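Local coordinates for beta-lactamase-related domain-containing protein (Bacteroides dorei DSM 17855, PDB 5TGF) that is of unknown function but probably acts as a serine hydrolase related to beta-lactamases, with a calcium-binding site, at residues Y8-M21 with I31-Y45. Residues are numbered along the deposited sequence; the frame is centred on the assembly and turned at random.
Sequences YDFTPLDSIISSWM and ICVVKNDSVLFEKAY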
ATOM      1  N   TYR A   8     -18.702  11.894 -19.428  1.00 42.98           N
ATOM      2  CA  TYR A   8     -17.413  12.516 -19.199  1.00 33.98           C
ATOM      3  C   TYR A   8     -16.547  12.335 -20.410  1.00 30.44           C
ATOM      4  O   TYR A   8     -16.762  11.390 -21.171  1.00 31.53           O
ATOM      5  CB  TYR A   8     -16.757  11.830 -18.004  1.00 34.04           C
ATOM      6  CG  TYR A   8     -17.635  11.840 -16.777  1.00 28.74           C
ATOM      7  CD1 TYR A   8     -17.614  12.911 -15.917  1.00 26.96           C
ATOM      8  CD2 TYR A   8     -18.510  10.791 -16.506  1.00 31.40           C
ATOM      9  CE1 TYR A   8     -18.401  12.934 -14.779  1.00 28.47           C
ATOM     10  CE2 TYR A   8     -19.289  10.802 -15.356  1.00 32.63           C
ATOM     11  CZ  TYR A   8     -19.212  11.887 -14.502  1.00 29.07           C
ATOM     12  OH  TYR A   8     -19.992  11.956 -13.383  1.00 33.41           O
ATOM     13  N   ASP A   9     -15.555  13.201 -20.595  1.00 25.90           N
ATOM     14  CA  ASP A   9     -14.585  12.993 -21.670  1.00 25.74           C
ATOM     15  C   ASP A   9     -13.246  12.516 -21.105  1.00 24.78           C
ATOM     16  O   ASP A   9     -12.518  13.308 -20.533  1.00 21.24           O
ATOM     17  CB  ASP A   9     -14.402  14.278 -22.490  1.00 28.89           C
ATOM     18  CG  ASP A   9     -13.438  14.114 -23.662  1.00 32.60           C
ATOM     19  OD1 ASP A   9     -12.891  13.010 -23.928  1.00 30.87           O
ATOM     20  OD2 ASP A   9     -13.197  15.144 -24.322  1.00 35.63           O
ATOM     21  N   PHE A  10     -12.930  11.228 -21.295  1.00 22.67           N
ATOM     22  CA  PHE A  10     -11.701  10.625 -20.750  1.00 22.71           C
ATOM     23  C   PHE A  10     -10.483  10.673 -21.690  1.00 21.39           C
ATOM     24  O   PHE A  10      -9.446  10.141 -21.370  1.00 22.50           O
ATOM     25  CB  PHE A  10     -11.978   9.189 -20.292  1.00 21.74           C
ATOM     26  CG  PHE A  10     -12.536   9.114 -18.912  1.00 21.91           C
ATOM     27  CD1 PHE A  10     -11.682   9.092 -17.812  1.00 19.46           C
ATOM     28  CD2 PHE A  10     -13.889   9.190 -18.702  1.00 22.00           C
ATOM     29  CE1 PHE A  10     -12.181   9.134 -16.527  1.00 20.49           C
ATOM     30  CE2 PHE A  10     -14.404   9.192 -17.418  1.00 24.62           C
ATOM     31  CZ  PHE A  10     -13.535   9.194 -16.318  1.00 21.93           C
ATOM     32  N   THR A  11     -10.577  11.401 -22.799  1.00 21.40           N
ATOM     33  CA  THR A  11      -9.464  11.571 -23.694  1.00 22.44           C
ATOM     34  C   THR A  11      -8.153  12.031 -23.037  1.00 21.63           C
ATOM     35  O   THR A  11      -7.096  11.518 -23.386  1.00 20.92           O
ATOM     36  CB  THR A  11      -9.823  12.567 -24.822  1.00 26.77           C
ATOM     37  OG1 THR A  11     -10.928  12.038 -25.532  1.00 29.06           O
ATOM     38  CG2 THR A  11      -8.679  12.747 -25.768  1.00 29.28           C
ATOM     39  N   PRO A  12      -8.199  13.032 -22.138  1.00 23.28           N
ATOM     40  CA  PRO A  12      -6.922  13.471 -21.582  1.00 22.57           C
ATOM     41  C   PRO A  12      -6.187  12.341 -20.791  1.00 22.96           C
ATOM     42  O   PRO A  12      -4.953  12.257 -20.826  1.00 24.13           O
ATOM     43  CB  PRO A  12      -7.312  14.636 -20.679  1.00 24.78           C
ATOM     44  CG  PRO A  12      -8.630  15.100 -21.204  1.00 25.87           C
ATOM     45  CD  PRO A  12      -9.320  13.853 -21.637  1.00 25.01           C
ATOM     46  N   LEU A  13      -6.939  11.482 -20.105  1.00 19.01           N
ATOM     47  CA  LEU A  13      -6.331  10.367 -19.375  1.00 19.45           C
ATOM     48  C   LEU A  13      -5.762   9.347 -20.363  1.00 19.72           C
ATOM     49  O   LEU A  13      -4.621   8.907 -20.240  1.00 15.42           O
ATOM     50  CB  LEU A  13      -7.364   9.712 -18.464  1.00 19.46           C
ATOM     51  CG  LEU A  13      -6.911   8.518 -17.637  1.00 20.18           C
ATOM     52  CD1 LEU A  13      -5.825   8.973 -16.674  1.00 24.47           C
ATOM     53  CD2 LEU A  13      -8.080   7.897 -16.876  1.00 20.34           C
ATOM     54  N   ASP A  14      -6.568   8.984 -21.367  1.00 22.02           N
ATOM     55  CA  ASP A  14      -6.144   8.009 -22.381  1.00 22.44           C
ATOM     56  C   ASP A  14      -4.894   8.518 -23.119  1.00 22.40           C
ATOM     57  O   ASP A  14      -3.984   7.745 -23.442  1.00 21.13           O
ATOM     58  CB  ASP A  14      -7.311   7.742 -23.339  1.00 22.98           C
ATOM     59  CG  ASP A  14      -7.007   6.654 -24.380  1.00 27.58           C
ATOM     60  OD1 ASP A  14      -6.429   5.592 -24.038  1.00 28.02           O
ATOM     61  OD2 ASP A  14      -7.446   6.837 -25.538  1.00 27.66           O
ATOM     62  N   SER A  15      -4.795   9.832 -23.324  1.00 23.91           N
ATOM     63  CA  SER A  15      -3.658  10.372 -24.069  1.00 24.22           C
ATOM     64  C   SER A  15      -2.403  10.211 -23.252  1.00 21.44           C
ATOM     65  O   SER A  15      -1.345   9.892 -23.783  1.00 19.79           O
ATOM     66  CB  SER A  15      -3.838  11.855 -24.427  1.00 30.27           C
ATOM     67  OG  SER A  15      -4.791  12.016 -25.456  1.00 43.80           O
ATOM     68  N   ILE A  16      -2.515  10.452 -21.953  1.00 21.19           N
ATOM     69  CA  ILE A  16      -1.330  10.373 -21.091  1.00 21.78           C
ATOM     70  C   ILE A  16      -0.834   8.922 -21.021  1.00 17.95           C
ATOM     71  O   ILE A  16       0.346   8.662 -21.165  1.00 19.38           O
ATOM     72  CB  ILE A  16      -1.620  10.913 -19.682  1.00 25.21           C
ATOM     73  CG1 ILE A  16      -1.859  12.430 -19.745  1.00 27.01           C
ATOM     74  CG2 ILE A  16      -0.463  10.583 -18.733  1.00 28.82           C
ATOM     75  CD1 ILE A  16      -2.432  13.028 -18.455  1.00 29.00           C
ATOM     76  N   ILE A  17      -1.742   7.986 -20.820  1.00 17.19           N
ATOM     77  CA  ILE A  17      -1.336   6.582 -20.720  1.00 18.81           C
ATOM     78  C   ILE A  17      -0.772   6.070 -22.071  1.00 19.31           C
ATOM     79  O   ILE A  17       0.247   5.383 -22.109  1.00 19.02           O
ATOM     80  CB  ILE A  17      -2.495   5.689 -20.241  1.00 18.29           C
ATOM     81  CG1 ILE A  17      -2.951   6.130 -18.849  1.00 19.49           C
ATOM     82  CG2 ILE A  17      -2.090   4.233 -20.227  1.00 19.05           C
ATOM     83  CD1 ILE A  17      -4.218   5.475 -18.348  1.00 19.20           C
ATOM     84  N   SER A  18      -1.407   6.456 -23.173  1.00 21.86           N
ATOM     85  CA  SER A  18      -0.948   6.025 -24.496  1.00 20.83           C
ATOM     86  C   SER A  18       0.453   6.539 -24.784  1.00 19.78           C
ATOM     87  O   SER A  18       1.283   5.811 -25.352  1.00 19.68           O
ATOM     88  CB  SER A  18      -1.935   6.478 -25.591  1.00 20.70           C
ATOM     89  OG  SER A  18      -3.191   5.862 -25.404  1.00 21.80           O
ATOM     90  N   SER A  19       0.728   7.775 -24.379  1.00 20.65           N
ATOM     91  CA  SER A  19       2.059   8.340 -24.555  1.00 21.66           C
ATOM     92  C   SER A  19       3.116   7.565 -23.769  1.00 19.80           C
ATOM     93  O   SER A  19       4.251   7.428 -24.229  1.00 21.45           O
ATOM     94  CB  SER A  19       2.091   9.817 -24.119  1.00 27.98           C
ATOM     95  OG  SER A  19       2.187   9.918 -22.701  1.00 33.86           O
ATOM     96  N   TRP A  20       2.792   7.105 -22.564  1.00 17.39           N
ATOM     97  CA  TRP A  20       3.726   6.202 -21.853  1.00 19.06           C
ATOM     98  C   TRP A  20       3.980   4.894 -22.637  1.00 18.06           C
ATOM     99  O   TRP A  20       5.091   4.389 -22.669  1.00 18.78           O
ATOM    100  CB  TRP A  20       3.248   5.837 -20.463  1.00 17.79           C
ATOM    101  CG  TRP A  20       3.032   7.002 -19.528  1.00 18.33           C
ATOM    102  CD1 TRP A  20       3.661   8.229 -19.563  1.00 21.61           C
ATOM    103  CD2 TRP A  20       2.135   7.033 -18.406  1.00 17.81           C
ATOM    104  NE1 TRP A  20       3.193   9.021 -18.523  1.00 20.72           N
ATOM    105  CE2 TRP A  20       2.251   8.305 -17.811  1.00 19.55           C
ATOM    106  CE3 TRP A  20       1.275   6.090 -17.825  1.00 15.51           C
ATOM    107  CZ2 TRP A  20       1.549   8.652 -16.650  1.00 18.69           C
ATOM    108  CZ3 TRP A  20       0.532   6.460 -16.690  1.00 16.08           C
ATOM    109  CH2 TRP A  20       0.639   7.744 -16.152  1.00 17.72           C
HETATM  110  N   MSE A  21       2.962   4.377 -23.306  1.00 18.62           N
HETATM  111  CA  MSE A  21       3.117   3.137 -24.079  1.00 19.64           C
HETATM  112  C   MSE A  21       3.916   3.430 -25.347  1.00 21.36           C
HETATM  113  O   MSE A  21       4.816   2.674 -25.705  1.00 20.78           O
HETATM  114  CB  MSE A  21       1.758   2.541 -24.457  1.00 20.75           C
HETATM  115  CG  MSE A  21       0.821   2.346 -23.242  1.00 22.07           C
HETATM  116 SE   MSE A  21       1.523   0.904 -22.090  0.73 21.46          SE
HETATM  117  CE  MSE A  21       0.536   1.416 -20.474  1.00 20.48           C
ATOM    118  N   ILE A  31      -6.238   0.212 -16.747  1.00 16.50           N
ATOM    119  CA  ILE A  31      -6.837   1.109 -15.776  1.00 17.29           C
ATOM    120  C   ILE A  31      -8.337   0.872 -15.633  1.00 19.73           C
ATOM    121  O   ILE A  31      -9.016   0.432 -16.593  1.00 19.12           O
ATOM    122  CB  ILE A  31      -6.542   2.554 -16.151  1.00 17.40           C
ATOM    123  CG1 ILE A  31      -6.956   3.472 -15.017  1.00 18.13           C
ATOM    124  CG2 ILE A  31      -7.216   2.937 -17.451  1.00 20.68           C
ATOM    125  CD1 ILE A  31      -6.228   4.780 -15.032  1.00 17.89           C
ATOM    126  N   CYS A  32      -8.833   1.120 -14.427  1.00 17.29           N
ATOM    127  CA  CYS A  32     -10.281   1.175 -14.142  1.00 17.53           C
ATOM    128  C   CYS A  32     -10.571   2.339 -13.199  1.00 18.17           C
ATOM    129  O   CYS A  32      -9.865   2.498 -12.192  1.00 17.15           O
ATOM    130  CB  CYS A  32     -10.754  -0.146 -13.544  1.00 17.73           C
ATOM    131  SG  CYS A  32     -12.552  -0.227 -13.233  1.00 22.31           S
ATOM    132  N   VAL A  33     -11.544   3.182 -13.566  1.00 17.11           N
ATOM    133  CA  VAL A  33     -11.982   4.337 -12.760  1.00 17.35           C
ATOM    134  C   VAL A  33     -13.479   4.198 -12.479  1.00 18.09           C
ATOM    135  O   VAL A  33     -14.277   4.025 -13.419  1.00 20.71           O
ATOM    136  CB  VAL A  33     -11.727   5.689 -13.476  1.00 17.76           C
ATOM    137  CG1 VAL A  33     -12.213   6.851 -12.622  1.00 20.72           C
ATOM    138  CG2 VAL A  33     -10.259   5.835 -13.870  1.00 18.09           C
ATOM    139  N   VAL A  34     -13.850   4.251 -11.205  1.00 15.17           N
ATOM    140  CA  VAL A  34     -15.213   4.052 -10.776  1.00 19.46           C
ATOM    141  C   VAL A  34     -15.663   5.280 -10.005  1.00 21.27           C
ATOM    142  O   VAL A  34     -14.932   5.763  -9.122  1.00 18.99           O
ATOM    143  CB  VAL A  34     -15.335   2.820  -9.859  1.00 21.43           C
ATOM    144  CG1 VAL A  34     -16.783   2.566  -9.441  1.00 24.50           C
ATOM    145  CG2 VAL A  34     -14.785   1.587 -10.570  1.00 21.61           C
ATOM    146  N   LYS A  35     -16.835   5.815 -10.366  1.00 20.62           N
ATOM    147  CA  LYS A  35     -17.381   7.000  -9.665  1.00 24.31           C
ATOM    148  C   LYS A  35     -18.782   6.697  -9.196  1.00 27.16           C
ATOM    149  O   LYS A  35     -19.613   6.214  -9.976  1.00 29.46           O
ATOM    150  CB  LYS A  35     -17.387   8.250 -10.537  1.00 25.52           C
ATOM    151  CG  LYS A  35     -18.053   9.454  -9.861  1.00 29.39           C
ATOM    152  CD  LYS A  35     -18.012  10.671 -10.770  1.00 31.62           C
ATOM    153  CE  LYS A  35     -18.188  11.995 -10.026  1.00 37.80           C
ATOM    154  NZ  LYS A  35     -19.522  12.113  -9.415  1.00 37.16           N
ATOM    155  N   ASN A  36     -19.012   6.907  -7.901  1.00 27.56           N
ATOM    156  CA  ASN A  36     -20.309   6.619  -7.297  1.00 33.18           C
ATOM    157  C   ASN A  36     -20.810   5.223  -7.738  1.00 32.05           C
ATOM    158  O   ASN A  36     -21.958   5.067  -8.139  1.00 29.05           O
ATOM    159  CB  ASN A  36     -21.316   7.751  -7.635  1.00 32.62           C
ATOM    160  CG  ASN A  36     -20.882   9.117  -7.079  1.00 35.02           C
ATOM    161  OD1 ASN A  36     -20.914  10.118  -7.789  1.00 41.86           O
ATOM    162  ND2 ASN A  36     -20.446   9.153  -5.825  1.00 30.66           N
ATOM    163  N   ASP A  37     -19.888   4.252  -7.729  1.00 32.48           N
ATOM    164  CA  ASP A  37     -20.139   2.837  -8.089  1.00 35.78           C
ATOM    165  C   ASP A  37     -20.538   2.530  -9.545  1.00 34.49           C
ATOM    166  O   ASP A  37     -21.010   1.439  -9.828  1.00 35.54           O
ATOM    167  CB  ASP A  37     -21.149   2.231  -7.120  1.00 41.38           C
ATOM    168  CG  ASP A  37     -20.644   2.264  -5.694  1.00 48.12           C
ATOM    169  OD1 ASP A  37     -19.490   1.803  -5.474  1.00 47.39           O
ATOM    170  OD2 ASP A  37     -21.350   2.815  -4.823  1.00 42.03           O
ATOM    171  N   SER A  38     -20.277   3.452 -10.470  1.00 30.85           N
ATOM    172  CA  SER A  38     -20.368   3.147 -11.900  1.00 32.62           C
ATOM    173  C   SER A  38     -18.963   3.174 -12.484  1.00 26.08           C
ATOM    174  O   SER A  38     -18.240   4.146 -12.303  1.00 24.27           O
ATOM    175  CB  SER A  38     -21.214   4.198 -12.641  1.00 33.32           C
ATOM    176  OG  SER A  38     -22.440   4.420 -11.988  1.00 39.24           O
ATOM    177  N   VAL A  39     -18.657   2.210 -13.330  1.00 24.67           N
ATOM    178  CA  VAL A  39     -17.387   2.216 -14.030  1.00 24.73           C
ATOM    179  C   VAL A  39     -17.379   3.300 -15.113  1.00 26.13           C
ATOM    180  O   VAL A  39     -18.078   3.179 -16.104  1.00 27.69           O
ATOM    181  CB  VAL A  39     -17.086   0.837 -14.638  1.00 24.41           C
ATOM    182  CG1 VAL A  39     -15.839   0.894 -15.496  1.00 26.03           C
ATOM    183  CG2 VAL A  39     -16.924  -0.197 -13.529  1.00 24.81           C
ATOM    184  N   LEU A  40     -16.572   4.342 -14.947  1.00 21.05           N
ATOM    185  CA  LEU A  40     -16.521   5.449 -15.925  1.00 21.72           C
ATOM    186  C   LEU A  40     -15.538   5.223 -17.052  1.00 22.50           C
ATOM    187  O   LEU A  40     -15.692   5.779 -18.125  1.00 19.98           O
ATOM    188  CB  LEU A  40     -16.161   6.766 -15.240  1.00 23.19           C
ATOM    189  CG  LEU A  40     -17.115   7.310 -14.182  1.00 26.73           C
ATOM    190  CD1 LEU A  40     -16.801   8.785 -13.983  1.00 26.78           C
ATOM    191  CD2 LEU A  40     -18.589   7.123 -14.558  1.00 25.08           C
ATOM    192  N   PHE A  41     -14.468   4.492 -16.786  1.00 20.52           N
ATOM    193  CA  PHE A  41     -13.415   4.297 -17.761  1.00 20.34           C
ATOM    194  C   PHE A  41     -12.642   3.046 -17.397  1.00 20.81           C
ATOM    195  O   PHE A  41     -12.239   2.874 -16.256  1.00 19.87           O
ATOM    196  CB  PHE A  41     -12.493   5.516 -17.803  1.00 21.10           C
ATOM    197  CG  PHE A  41     -11.462   5.446 -18.881  1.00 20.82           C
ATOM    198  CD1 PHE A  41     -11.805   5.663 -20.214  1.00 20.61           C
ATOM    199  CD2 PHE A  41     -10.147   5.166 -18.578  1.00 19.20           C
ATOM    200  CE1 PHE A  41     -10.827   5.592 -21.205  1.00 23.20           C
ATOM    201  CE2 PHE A  41      -9.183   5.090 -19.564  1.00 20.60           C
ATOM    202  CZ  PHE A  41      -9.513   5.326 -20.872  1.00 20.52           C
ATOM    203  N   GLU A  42     -12.463   2.166 -18.387  1.00 21.67           N
ATOM    204  CA  GLU A  42     -11.760   0.897 -18.188  1.00 23.41           C
ATOM    205  C   GLU A  42     -11.149   0.497 -19.512  1.00 22.18           C
ATOM    206  O   GLU A  42     -11.850   0.428 -20.519  1.00 22.88           O
ATOM    207  CB  GLU A  42     -12.731  -0.182 -17.700  1.00 28.67           C
ATOM    208  CG  GLU A  42     -12.080  -1.417 -17.102  1.00 35.88           C
ATOM    209  CD  GLU A  42     -13.094  -2.351 -16.446  1.00 46.12           C
ATOM    210  OE1 GLU A  42     -14.160  -2.617 -17.048  1.00 48.41           O
ATOM    211  OE2 GLU A  42     -12.842  -2.798 -15.306  1.00 58.50           O
ATOM    212  N   LYS A  43      -9.835   0.281 -19.534  1.00 18.76           N
ATOM    213  CA  LYS A  43      -9.115   0.087 -20.785  1.00 19.60           C
ATOM    214  C   LYS A  43      -7.809  -0.623 -20.519  1.00 20.87           C
ATOM    215  O   LYS A  43      -7.131  -0.353 -19.504  1.00 17.89           O
ATOM    216  CB  LYS A  43      -8.801   1.417 -21.448  1.00 21.89           C
ATOM    217  CG  LYS A  43      -8.203   1.268 -22.837  1.00 24.90           C
ATOM    218  CD  LYS A  43      -8.128   2.580 -23.586  1.00 27.77           C
ATOM    219  CE  LYS A  43      -7.494   2.367 -24.943  1.00 29.32           C
ATOM    220  NZ  LYS A  43      -7.254   3.664 -25.644  1.00 31.41           N
ATOM    221  N   ALA A  44      -7.462  -1.539 -21.414  1.00 19.59           N
ATOM    222  CA  ALA A  44      -6.177  -2.215 -21.339  1.00 21.16           C
ATOM    223  C   ALA A  44      -5.314  -1.778 -22.512  1.00 21.34           C
ATOM    224  O   ALA A  44      -5.822  -1.426 -23.570  1.00 25.07           O
ATOM    225  CB  ALA A  44      -6.380  -3.720 -21.314  1.00 21.72           C
ATOM    226  N   TYR A  45      -4.008  -1.727 -22.294  1.00 20.96           N
ATOM    227  CA  TYR A  45      -3.030  -1.238 -23.281  1.00 19.35           C
ATOM    228  C   TYR A  45      -1.959  -2.294 -23.503  1.00 18.69           C
ATOM    229  O   TYR A  45      -1.643  -3.101 -22.619  1.00 16.49           O
ATOM    230  CB  TYR A  45      -2.349   0.035 -22.770  1.00 21.91           C
ATOM    231  CG  TYR A  45      -3.271   1.210 -22.544  1.00 22.07           C
ATOM    232  CD1 TYR A  45      -4.084   1.273 -21.416  1.00 21.48           C
ATOM    233  CD2 TYR A  45      -3.342   2.265 -23.459  1.00 21.02           C
ATOM    234  CE1 TYR A  45      -4.923   2.348 -21.188  1.00 19.79           C
ATOM    235  CE2 TYR A  45      -4.206   3.336 -23.245  1.00 21.41           C
ATOM    236  CZ  TYR A  45      -5.002   3.371 -22.112  1.00 21.31           C
ATOM    237  OH  TYR A  45      -5.876   4.431 -21.847  1.00 25.77           O
TER
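Tyr45, on edge strand 38-45, meets helix 11-21 with every part of its side chain. Tyr45 CB lies against selenomethionine Met21, 3.9 Å from Met21 CE. Farther out, the methyl Ile17 CG2 sits over the centre of one ring face, 3.5 Å from the centroid of the Tyr45 ring, in a CH-pi contact, while Ser18 OG comes to the ring edge at CE2. At the tip, Tyr45 OH donates a short 2.5 Å hydrogen bond to Asp14 OD1, which accepts it on its anti lone pair, away from OD2. Lys43 NZ forms a salt bridge with Asp14 OD1 at 2.6 Å, from the syn side but 23° out of the carboxylate plane. Asp14 reaches both donors because its CG stands anti to the backbone N (chi1 -176°), and the two bonds should fix the carboxylate's rotation.

At the N-cap, Phe10 lays its ring over Phe41 CB, 3.7 Å from the Phe10 centroid. The two rings run nearly parallel (11°) but slid apart. A classic beta bulge, with Leu40 and Phe41 both facing Val33, turns both side chains to this side; Leu40 CD1 lies over one face of the Tyr8 ring but toward its rim, 3.9 Å from the centroid. The N-terminal helix packs against the first hairpin, nearly parallel to strand 38-45, beside helix 328-337, which touches Phe10 and Leu13, while strand 302-307 continues the sheet.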